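Local coordinates for protein putative alpha-L-fucosidase (Bacteroides thetaiotaomicron, PDB 4H41) that is a putative alpha-L-fucosidase with a TIM-barrel fold, probably hydrolysing fucose-containing host glycans, at residues Phe242-Ile247 / Thr272-Phe277; Glu251-Phe256 / Leu297-Arg302; Asn30-Thr35 / Asp306-Phe311; Ile166-Lys171 / Trp198-Lys203. All coordinates share one frame; numbering follows the deposited sequence.

Contact 1 of 4, residues Phe242-Ile247 / Thr272-Phe277; sequences FQDGHI and TNAESF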
# COMPACT_ATOMS: atom_id res chain seq x y z
N PHE B 242 18.17 -16.09 11.69
CA PHE B 242 18.07 -15.72 10.28
C PHE B 242 16.65 -15.32 9.93
O PHE B 242 15.69 -15.98 10.32
CB PHE B 242 18.49 -16.83 9.31
CG PHE B 242 19.96 -16.90 9.01
CD1 PHE B 242 20.52 -16.14 7.99
CD2 PHE B 242 20.78 -17.77 9.72
CE1 PHE B 242 21.88 -16.21 7.74
CE2 PHE B 242 22.14 -17.83 9.46
CZ PHE B 242 22.67 -17.06 8.46
N GLN B 243 16.54 -14.22 9.18
CA GLN B 243 15.30 -13.82 8.53
C GLN B 243 14.97 -14.96 7.58
O GLN B 243 15.85 -15.42 6.86
CB GLN B 243 15.49 -12.50 7.79
CG GLN B 243 15.79 -11.35 8.73
CD GLN B 243 16.30 -10.15 7.99
OE1 GLN B 243 15.71 -9.75 7.01
NE2 GLN B 243 17.42 -9.55 8.43
N ASP B 244 13.74 -15.47 7.61
CA ASP B 244 13.41 -16.67 6.82
C ASP B 244 12.78 -16.40 5.45
O ASP B 244 12.42 -17.34 4.76
CB ASP B 244 12.47 -17.55 7.64
CG ASP B 244 11.09 -16.99 7.90
OD1 ASP B 244 10.78 -15.83 7.40
OD2 ASP B 244 10.29 -17.69 8.55
N GLY B 245 12.59 -15.14 5.08
CA GLY B 245 11.78 -14.82 3.92
C GLY B 245 12.40 -14.72 2.57
O GLY B 245 11.65 -14.60 1.60
N HIS B 246 13.74 -14.72 2.45
CA HIS B 246 14.36 -14.49 1.14
C HIS B 246 14.57 -15.75 0.32
O HIS B 246 15.03 -15.65 -0.82
CB HIS B 246 15.68 -13.74 1.29
CG HIS B 246 15.54 -12.42 2.00
ND1 HIS B 246 15.52 -12.35 3.37
CD2 HIS B 246 15.38 -11.17 1.50
CE1 HIS B 246 15.42 -11.05 3.67
NE2 HIS B 246 15.36 -10.31 2.58
N ILE B 247 14.22 -16.92 0.85
CA ILE B 247 14.33 -18.19 0.15
C ILE B 247 12.91 -18.66 -0.17
O ILE B 247 11.95 -18.25 0.48
CB ILE B 247 15.14 -19.25 0.95
CG1 ILE B 247 14.55 -19.51 2.33
CG2 ILE B 247 16.62 -18.85 1.02
CD1 ILE B 247 15.22 -20.69 3.06
N THR B 272 14.71 -18.65 14.63
CA THR B 272 14.20 -18.23 13.33
C THR B 272 13.53 -16.87 13.49
O THR B 272 12.82 -16.64 14.47
CB THR B 272 13.27 -19.24 12.65
OG1 THR B 272 12.99 -18.74 11.34
CG2 THR B 272 11.96 -19.46 13.40
N ASN B 273 13.78 -15.96 12.55
CA ASN B 273 13.08 -14.68 12.48
C ASN B 273 12.04 -14.93 11.40
O ASN B 273 12.33 -14.86 10.19
CB ASN B 273 13.99 -13.51 12.20
CG ASN B 273 13.23 -12.23 11.98
OD1 ASN B 273 12.00 -12.21 11.98
ND2 ASN B 273 13.94 -11.14 11.77
N ALA B 274 10.86 -15.36 11.85
CA ALA B 274 9.75 -15.72 10.98
C ALA B 274 9.02 -14.48 10.55
O ALA B 274 8.24 -13.93 11.32
CB ALA B 274 8.81 -16.68 11.69
N GLU B 275 9.32 -14.00 9.36
CA GLU B 275 8.71 -12.78 8.82
C GLU B 275 7.20 -12.95 8.68
O GLU B 275 6.74 -13.90 8.05
CB GLU B 275 9.34 -12.43 7.50
CG GLU B 275 10.81 -12.07 7.66
CD GLU B 275 11.53 -11.71 6.38
OE1 GLU B 275 11.01 -12.06 5.29
OE2 GLU B 275 12.52 -10.94 6.46
N SER B 276 6.43 -12.00 9.23
CA SER B 276 4.97 -12.05 9.19
C SER B 276 4.39 -11.08 8.18
O SER B 276 3.16 -10.89 8.11
CB SER B 276 4.42 -11.85 10.60
OG SER B 276 4.99 -10.75 11.25
N PHE B 277 5.25 -10.58 7.26
CA PHE B 277 4.87 -9.75 6.12
C PHE B 277 5.15 -10.55 4.85
O PHE B 277 5.99 -11.47 4.88
CB PHE B 277 5.57 -8.41 6.12
CG PHE B 277 7.07 -8.50 6.03
CD1 PHE B 277 7.84 -8.68 7.18
CD2 PHE B 277 7.72 -8.52 4.80
CE1 PHE B 277 9.22 -8.80 7.09
CE2 PHE B 277 9.10 -8.62 4.73
CZ PHE B 277 9.85 -8.71 5.89
O HOH W 1 15.23 -18.65 9.81
O HOH W 2 10.60 -19.68 10.28
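Asp244 and Glu275 meet just beyond the C-terminal ends of the neighbouring parallel strands 239-243 and 269-273. This is the mouth of the TIM barrel, where enzymes of this fold usually hold their active site. The CG of Asp244 is tucked between its own backbone N and carbonyl carbon (chi1 67°). From there OD1 accepts the backbone N-H of Glu275, with Glu275 N 3.1 Å from Asp244 OD1 and 42° above the carboxylate plane. OD2 rests against Ala274, 3.2 Å from Ala274 CA. One water joins Asp244 OD2 to Thr272 OG1, and another joins Thr272 OG1 to Phe242 O.

Asn273 carries the strand pairing. Its N lies 2.9 Å from Phe242 O, and its O accepts from Asp244 N at 3.0 Å. Its side chain runs alongside that of Gln243, with Asn273 ND2 3.6 Å from Gln243 CG and the amide planes 48° apart. Both amides also bond to Ser196, and Asn273 ND2 reaches a bound unknown ligand.

The Glu275 chain is extended beyond CG. Its OE1 comes within 3.2 Å of Gly245 CA, and OE2 lies 3.6 Å from Gln243 CB. Asp244 OD1 also forms a salt bridge with Lys296, and Glu275 OE1 forms one with Arg279. Each acid thus has its own basic partner, which probably offsets the repulsion between the two.

Contact 2 of 4, residues Glu251-Phe256 / Leu297-Arg302; sequences ELDAFF and LEAAKR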
# COMPACT_ATOMS: atom_id res chain seq x y z
N GLU B 251 12.73 -24.48 -0.08
CA GLU B 251 14.15 -24.44 0.28
C GLU B 251 14.37 -24.34 1.78
O GLU B 251 15.51 -24.34 2.23
CB GLU B 251 14.82 -23.22 -0.40
CG GLU B 251 14.74 -23.30 -1.90
CD GLU B 251 15.30 -22.11 -2.65
OE1 GLU B 251 15.09 -20.95 -2.22
OE2 GLU B 251 15.86 -22.35 -3.74
N LEU B 252 13.28 -24.29 2.57
CA LEU B 252 13.36 -24.10 4.03
C LEU B 252 14.10 -25.23 4.70
O LEU B 252 14.99 -24.99 5.51
CB LEU B 252 11.95 -23.99 4.62
CG LEU B 252 11.13 -22.73 4.22
CD1 LEU B 252 9.69 -22.90 4.60
CD2 LEU B 252 11.67 -21.52 4.88
N ASP B 253 13.75 -26.48 4.36
CA ASP B 253 14.42 -27.62 5.00
C ASP B 253 15.93 -27.63 4.73
O ASP B 253 16.71 -27.85 5.65
CB ASP B 253 13.83 -28.96 4.56
CG ASP B 253 12.44 -29.25 5.06
OD1 ASP B 253 12.02 -28.60 6.04
OD2 ASP B 253 11.79 -30.16 4.50
N ALA B 254 16.34 -27.33 3.50
CA ALA B 254 17.77 -27.33 3.17
C ALA B 254 18.54 -26.27 3.95
O ALA B 254 19.58 -26.58 4.54
CB ALA B 254 17.95 -27.13 1.67
N PHE B 255 18.03 -25.03 3.98
CA PHE B 255 18.75 -23.96 4.68
C PHE B 255 18.62 -24.10 6.20
O PHE B 255 19.59 -23.83 6.90
CB PHE B 255 18.27 -22.57 4.22
CG PHE B 255 18.94 -22.14 2.94
CD1 PHE B 255 20.19 -21.57 2.95
CD2 PHE B 255 18.33 -22.36 1.71
CE1 PHE B 255 20.83 -21.23 1.76
CE2 PHE B 255 18.96 -21.99 0.52
CZ PHE B 255 20.21 -21.44 0.55
N PHE B 256 17.45 -24.48 6.71
CA PHE B 256 17.33 -24.62 8.15
C PHE B 256 18.20 -25.74 8.70
O PHE B 256 18.75 -25.61 9.80
CB PHE B 256 15.87 -24.82 8.57
CG PHE B 256 14.96 -23.61 8.49
CD1 PHE B 256 15.41 -22.41 7.93
CD2 PHE B 256 13.66 -23.67 8.92
CE1 PHE B 256 14.57 -21.29 7.89
CE2 PHE B 256 12.84 -22.55 8.90
CZ PHE B 256 13.29 -21.37 8.36
N LEU B 297 7.08 -21.89 10.11
CA LEU B 297 7.16 -22.32 11.50
C LEU B 297 7.23 -23.85 11.59
O LEU B 297 7.88 -24.40 12.49
CB LEU B 297 5.98 -21.77 12.32
CG LEU B 297 5.92 -20.22 12.43
CD1 LEU B 297 4.68 -19.81 13.21
CD2 LEU B 297 7.15 -19.64 13.11
N GLU B 298 6.54 -24.53 10.64
CA GLU B 298 6.58 -25.99 10.58
C GLU B 298 8.01 -26.46 10.24
O GLU B 298 8.49 -27.43 10.81
CB GLU B 298 5.57 -26.55 9.57
CG GLU B 298 4.16 -26.44 10.09
CD GLU B 298 3.06 -26.84 9.13
OE1 GLU B 298 3.37 -27.15 7.95
OE2 GLU B 298 1.88 -26.80 9.54
N ALA B 299 8.67 -25.81 9.30
CA ALA B 299 10.05 -26.15 8.94
C ALA B 299 11.00 -25.91 10.13
O ALA B 299 11.91 -26.71 10.37
CB ALA B 299 10.48 -25.34 7.75
N ALA B 300 10.81 -24.81 10.88
CA ALA B 300 11.66 -24.54 12.04
C ALA B 300 11.53 -25.63 13.09
O ALA B 300 12.52 -26.06 13.69
CB ALA B 300 11.31 -23.19 12.65
N LYS B 301 10.30 -26.09 13.33
CA LYS B 301 10.06 -27.17 14.29
C LYS B 301 10.69 -28.49 13.79
O LYS B 301 11.29 -29.20 14.59
CB LYS B 301 8.59 -27.37 14.56
CG LYS B 301 8.35 -28.26 15.78
CD LYS B 301 6.87 -28.38 16.15
CE LYS B 301 6.65 -29.11 17.46
NZ LYS B 301 5.19 -29.13 17.84
N ARG B 302 10.57 -28.80 12.49
CA ARG B 302 11.20 -30.02 11.94
C ARG B 302 12.71 -30.00 12.11
O ARG B 302 13.33 -31.04 12.29
CB ARG B 302 10.90 -30.20 10.45
CG ARG B 302 9.49 -30.64 10.12
CD ARG B 302 9.41 -31.14 8.69
NE ARG B 302 9.66 -30.10 7.70
CZ ARG B 302 8.77 -29.24 7.22
NH1 ARG B 302 7.51 -29.27 7.63
NH2 ARG B 302 9.12 -28.37 6.29
O HOH W 3 13.34 -28.04 8.40
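Leu252, Phe256 and Ala299 bring together two outer helices of the TIM barrel, 252-266 and 290-302. The axes of segments 252-256 and 297-302 approach to 9.5 Å, with their directions 44° apart. Ala299 fills the middle of the interface. Its CB is 3.7 Å from Leu252 CB and 3.8 Å from Phe256 CD2.

The Phe256 ring meets the other helix with its edge. Ala299 C and Ala300 N lie near the ring plane, and Phe256 CE2 is 3.6 Å from Ala300 N. The CG of Phe256 stands anti to the carbonyl carbon, beside the backbone N (chi1 -73°), which points CG at helix 290-302. Further out, the ring touches Thr272 of strand 269-273 and meets the ring of Tyr305, tying the helix pair to the barrel wall. An alanine here would probably open a gap between the two helices and the strand, and leave the backbone of Ala299 and Ala300 without the ring edge that now rests on it.

At the solvent side, Asp253 and Arg302 form a salt bridge. Their side chains cross at about a right angle, with the carboxylate and guanidinium planes 85° apart. The guanidinium lies with one face over Glu298 O and Ala299 CA of its own helix. A water links Asp253 OD1 to Ala299 O. Arg302 grips side-on, with NE and NH2 both on Asp253 OD1: Arg302 NH2 is 2.9 Å and Arg302 NE 3.3 Å from Asp253 OD1, approaching from opposite faces of the carboxylate.

Contact 3 of 4, residues Asn30-Thr35 / Asp306-Phe311; sequences NGLKIT and DKAITF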
# COMPACT_ATOMS: atom_id res chain seq x y z
N ASN B 30 1.79 -27.66 14.86
CA ASN B 30 2.88 -28.44 14.29
C ASN B 30 4.00 -27.55 13.78
O ASN B 30 4.81 -28.00 12.99
CB ASN B 30 2.28 -29.32 13.18
CG ASN B 30 3.23 -30.33 12.57
OD1 ASN B 30 4.03 -30.95 13.25
ND2 ASN B 30 3.06 -30.60 11.30
N GLY B 31 4.11 -26.34 14.33
CA GLY B 31 5.18 -25.41 14.03
C GLY B 31 5.68 -24.82 15.33
O GLY B 31 5.07 -24.94 16.38
N LEU B 32 6.78 -24.18 15.26
CA LEU B 32 7.35 -23.53 16.42
C LEU B 32 6.57 -22.27 16.69
O LEU B 32 6.42 -21.44 15.79
CB LEU B 32 8.82 -23.24 16.11
CG LEU B 32 9.69 -22.60 17.16
CD1 LEU B 32 9.64 -23.35 18.47
CD2 LEU B 32 11.09 -22.51 16.67
N LYS B 33 6.09 -22.09 17.92
CA LYS B 33 5.32 -20.89 18.23
C LYS B 33 6.22 -19.69 18.27
O LYS B 33 7.37 -19.79 18.77
CB LYS B 33 4.62 -21.03 19.58
CG LYS B 33 3.53 -22.11 19.57
CD LYS B 33 2.94 -22.32 20.99
CE LYS B 33 2.09 -23.56 21.09
NZ LYS B 33 1.88 -24.01 22.51
N ILE B 34 5.67 -18.52 17.91
CA ILE B 34 6.38 -17.23 17.98
C ILE B 34 6.34 -16.76 19.43
O ILE B 34 5.26 -16.58 20.00
CB ILE B 34 5.76 -16.21 16.99
CG1 ILE B 34 6.11 -16.63 15.54
CG2 ILE B 34 6.30 -14.80 17.25
CD1 ILE B 34 5.27 -16.00 14.52
N THR B 35 7.49 -16.61 20.05
CA THR B 35 7.56 -16.18 21.44
C THR B 35 8.36 -14.88 21.60
O THR B 35 8.57 -14.43 22.72
CB THR B 35 8.13 -17.29 22.33
OG1 THR B 35 9.45 -17.58 21.88
CG2 THR B 35 7.22 -18.51 22.39
N ASP B 306 15.27 -23.55 18.43
CA ASP B 306 15.09 -23.22 19.84
C ASP B 306 14.04 -22.20 20.07
O ASP B 306 13.46 -22.22 21.13
CB ASP B 306 16.42 -22.69 20.46
CG ASP B 306 17.55 -23.65 20.26
OD1 ASP B 306 17.37 -24.84 20.54
OD2 ASP B 306 18.58 -23.24 19.69
N LYS B 307 13.90 -21.22 19.19
CA LYS B 307 12.94 -20.14 19.36
C LYS B 307 12.55 -19.52 18.06
O LYS B 307 13.34 -19.46 17.12
CB LYS B 307 13.55 -19.02 20.27
CG LYS B 307 12.55 -17.99 20.83
CD LYS B 307 13.29 -16.89 21.64
CE LYS B 307 12.40 -15.94 22.41
NZ LYS B 307 11.57 -16.62 23.42
N ALA B 308 11.30 -19.04 17.98
CA ALA B 308 10.84 -18.27 16.82
C ALA B 308 10.50 -16.87 17.29
O ALA B 308 9.78 -16.68 18.28
CB ALA B 308 9.65 -18.90 16.13
N ILE B 309 11.03 -15.89 16.60
CA ILE B 309 10.70 -14.48 16.81
C ILE B 309 10.11 -14.01 15.48
O ILE B 309 10.23 -14.71 14.48
CB ILE B 309 11.90 -13.64 17.30
CG1 ILE B 309 12.97 -13.47 16.18
CG2 ILE B 309 12.49 -14.28 18.57
CD1 ILE B 309 14.13 -12.55 16.59
N THR B 310 9.52 -12.81 15.44
CA THR B 310 9.01 -12.29 14.19
C THR B 310 9.28 -10.82 14.02
O THR B 310 9.21 -10.05 14.98
CB THR B 310 7.45 -12.55 14.10
OG1 THR B 310 6.95 -12.17 12.80
CG2 THR B 310 6.65 -11.77 15.15
N PHE B 311 9.55 -10.45 12.79
CA PHE B 311 9.42 -9.08 12.29
C PHE B 311 8.08 -9.11 11.54
O PHE B 311 8.01 -9.73 10.47
CB PHE B 311 10.58 -8.65 11.40
CG PHE B 311 10.51 -7.17 11.07
CD1 PHE B 311 9.67 -6.71 10.07
CD2 PHE B 311 11.14 -6.24 11.88
CE1 PHE B 311 9.49 -5.36 9.86
CE2 PHE B 311 10.98 -4.88 11.65
CZ PHE B 311 10.16 -4.44 10.63
O HOH W 4 9.50 -19.77 20.16
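Thr35 N donates to Ala308 O at 2.9 Å, while the chain directions of 32-35 and 307-310 diverge by 70°. Ile34 CA adds a C-H contact to the same oxygen, Ala308 O, at 3.5 Å.

Ala308 lies at the centre of the side-chain packing. Its CB touches Lys33 O and also meets Leu32. The CG of Leu32 is anti to its backbone N (chi1 -179°), which sets Leu32 CG 3.8 Å from Ala308 CB. The CD2 branch of Leu32 rests on the backbone of 306-311, 3.6 Å from Lys307 C. The CG2 branch of Ile34 meets Thr310 CG2 at 3.7 Å, and the two side chains cross at about a right angle. The hydroxyl of Thr310 is engaged by Ala274 O.

Polar groups of Thr35 and Lys307 also meet. The Lys307 chain runs extended and then bends at its last torsion (chi4 61°), which brings NZ to Thr35. Lys307 NZ donates to Thr35 OG1 at 2.8 Å and also forms a salt bridge with Asp69. The aliphatic part passes close as well, with Lys307 CG 3.3 Å from Thr35 OG1. A water bonds to both Thr35 OG1 and Ala308 N, so it bridges the two segments beside the direct bond.

Helix 290-302 covers the apolar side. Leu297 touches Ile34 and Ala308, and Ala300 touches Leu32. One direct backbone bond joins the two segments here. Strand 34-39 is the first of the eight parallel strands and lies next to the last, 307-310, and this order closes the TIM barrel.

Contact 4 of 4, residues Ile166-Lys171 / Trp198-Lys203; sequences ISRATK and WIDGKK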
# COMPACT_ATOMS: atom_id res chain seq x y z
N ILE B 166 23.58 -8.53 7.78
CA ILE B 166 24.31 -9.03 6.63
C ILE B 166 23.66 -10.31 6.15
O ILE B 166 22.83 -10.88 6.87
CB ILE B 166 25.82 -9.27 6.97
CG1 ILE B 166 26.03 -10.48 7.94
CG2 ILE B 166 26.49 -8.01 7.51
CD1 ILE B 166 27.47 -10.92 8.13
N SER B 167 24.05 -10.78 4.97
CA SER B 167 23.67 -12.10 4.47
C SER B 167 24.86 -12.93 4.02
O SER B 167 24.73 -14.14 3.93
CB SER B 167 22.68 -11.99 3.32
OG SER B 167 23.27 -11.37 2.19
N ARG B 168 25.96 -12.28 3.62
CA ARG B 168 27.14 -12.93 3.08
C ARG B 168 28.39 -12.44 3.78
O ARG B 168 28.34 -11.46 4.53
CB ARG B 168 27.24 -12.55 1.58
CG ARG B 168 26.06 -13.00 0.70
CD ARG B 168 25.98 -14.51 0.56
NE ARG B 168 27.16 -15.04 -0.12
CZ ARG B 168 27.28 -15.25 -1.42
NH1 ARG B 168 26.28 -14.94 -2.25
NH2 ARG B 168 28.41 -15.75 -1.92
N ALA B 169 29.54 -13.05 3.46
CA ALA B 169 30.85 -12.56 3.92
C ALA B 169 30.91 -11.05 3.66
O ALA B 169 30.55 -10.61 2.56
CB ALA B 169 31.97 -13.28 3.20
N THR B 170 31.19 -10.25 4.69
CA THR B 170 31.09 -8.78 4.61
C THR B 170 32.31 -8.14 5.23
O THR B 170 32.74 -8.54 6.31
CB THR B 170 29.81 -8.35 5.35
OG1 THR B 170 28.67 -8.77 4.61
CG2 THR B 170 29.71 -6.83 5.55
N LYS B 171 32.85 -7.11 4.57
CA LYS B 171 34.00 -6.37 5.06
C LYS B 171 33.72 -5.85 6.47
O LYS B 171 32.67 -5.24 6.71
CB LYS B 171 34.31 -5.22 4.10
CG LYS B 171 35.55 -4.43 4.45
CD LYS B 171 35.88 -3.45 3.32
CE LYS B 171 37.24 -2.86 3.50
NZ LYS B 171 37.55 -1.87 2.44
N TRP B 198 20.15 -12.23 7.08
CA TRP B 198 19.19 -12.77 6.11
C TRP B 198 19.95 -13.74 5.18
O TRP B 198 21.17 -13.81 5.24
CB TRP B 198 18.44 -11.66 5.35
CG TRP B 198 19.18 -10.97 4.25
CD1 TRP B 198 19.12 -11.27 2.92
CD2 TRP B 198 19.93 -9.76 4.35
NE1 TRP B 198 19.89 -10.38 2.20
CE2 TRP B 198 20.36 -9.42 3.05
CE3 TRP B 198 20.37 -8.97 5.43
CZ2 TRP B 198 21.24 -8.35 2.80
CZ3 TRP B 198 21.17 -7.87 5.17
CH2 TRP B 198 21.63 -7.60 3.89
N ILE B 199 19.21 -14.55 4.44
CA ILE B 199 19.78 -15.53 3.51
C ILE B 199 19.78 -14.87 2.15
O ILE B 199 18.76 -14.33 1.74
CB ILE B 199 19.00 -16.87 3.49
CG1 ILE B 199 18.94 -17.48 4.92
CG2 ILE B 199 19.65 -17.84 2.48
CD1 ILE B 199 17.91 -18.57 5.09
N ASP B 200 20.87 -14.96 1.42
CA ASP B 200 20.99 -14.30 0.10
C ASP B 200 20.29 -15.13 -1.00
O ASP B 200 20.92 -15.57 -1.99
CB ASP B 200 22.48 -14.12 -0.20
CG ASP B 200 22.78 -13.35 -1.46
OD1 ASP B 200 22.00 -12.41 -1.78
OD2 ASP B 200 23.79 -13.67 -2.12
N GLY B 201 19.00 -15.32 -0.81
CA GLY B 201 18.19 -16.16 -1.67
C GLY B 201 17.55 -15.47 -2.85
O GLY B 201 17.83 -14.31 -3.14
N LYS B 202 16.62 -16.19 -3.50
CA LYS B 202 16.01 -15.71 -4.72
C LYS B 202 15.16 -14.47 -4.55
O LYS B 202 14.90 -13.79 -5.54
CB LYS B 202 15.20 -16.80 -5.42
CG LYS B 202 13.98 -17.29 -4.63
CD LYS B 202 13.08 -18.20 -5.51
CE LYS B 202 13.75 -19.53 -5.82
NZ LYS B 202 12.78 -20.55 -6.36
N LYS B 203 14.69 -14.18 -3.33
CA LYS B 203 13.90 -12.97 -3.09
C LYS B 203 14.75 -11.83 -2.52
O LYS B 203 14.19 -10.80 -2.18
CB LYS B 203 12.72 -13.26 -2.16
CG LYS B 203 11.93 -14.49 -2.58
CD LYS B 203 10.68 -14.72 -1.74
CE LYS B 203 10.15 -16.12 -1.96
NZ LYS B 203 8.93 -16.40 -1.17
O HOH W 5 23.17 -16.18 2.60
O HOH W 6 21.59 -10.44 -0.08
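Trp198 lies with one face of its indole over Ile166 and Ser167, joining two loops on the C-terminal side of the barrel. Its N donates to Ile166 O at 3.0 Å. From there the side chain can be followed outward. CB packs against the ring of His246. CG is placed between the backbone N and the carbonyl carbon (chi1 78°). The five-membered ring, CD1 and CE2 included, receives Ser167 CB in a CH-pi contact, 3.4 Å from its centroid and 9° off the normal. NE1 donates to a water, which also bonds to Ser167 OG and Asp200 OD1. On the six-membered ring, Trp198 CE3 is 3.4 Å from Ile166 O, and Trp198 CZ3 is 3.6 Å from Ile166 N. Trp198 CH2, at the tip, lies near Ile166 CA and C. An alanine here would probably leave that water without its indole donor and uncover Ser167 and the Ile166 backbone.

Farther along, Arg168 NH1 forms a salt bridge to Asp200 OD2 at 2.8 Å. Asp200 OD2 accepts through its anti lone pair, the one away from its other oxygen, and lies near the guanidinium plane. The arginine chain is bent, and its CD packs 3.6 Å from Asp200 CB. Glu225 holds Arg168 NE, and Arg213 pairs with Asp200 OD1. A second water links Ser167 O to Asp200 N.

Trp198 O is buried and has no hydrogen-bond partner; C-H groups of Ser167 come close, with Ser167 CB 3.0 Å from Trp198 O. A single direct backbone bond, Trp198 N to Ile166 O, joins the segments; ring packing, water and a charge pair do the rest.

Contacts 1 and 3 share the barrel sheet, with centres about 11 Å apart. Contact 1 joins strands 239-243 and 269-273, and contact 3 closes the barrel, first strand beside last. Contact 2 lies outside that wall, its centre about 11 Å from that of contact 1, where helices 252-266 and 290-302 pack. Contact 4 ties together loops that follow strands 157-162 and 193-195. It touches contact 1 through His246 but lies about 22 Å from contact 3, centre to centre. Along the chain, contact 4 closes before contacts 1 and 2 open, and contact 3 spans them all. Contacts 1 and 2 thus join a strand pair to its outer helices, and contact 4 links loops at the barrel's C-terminal mouth.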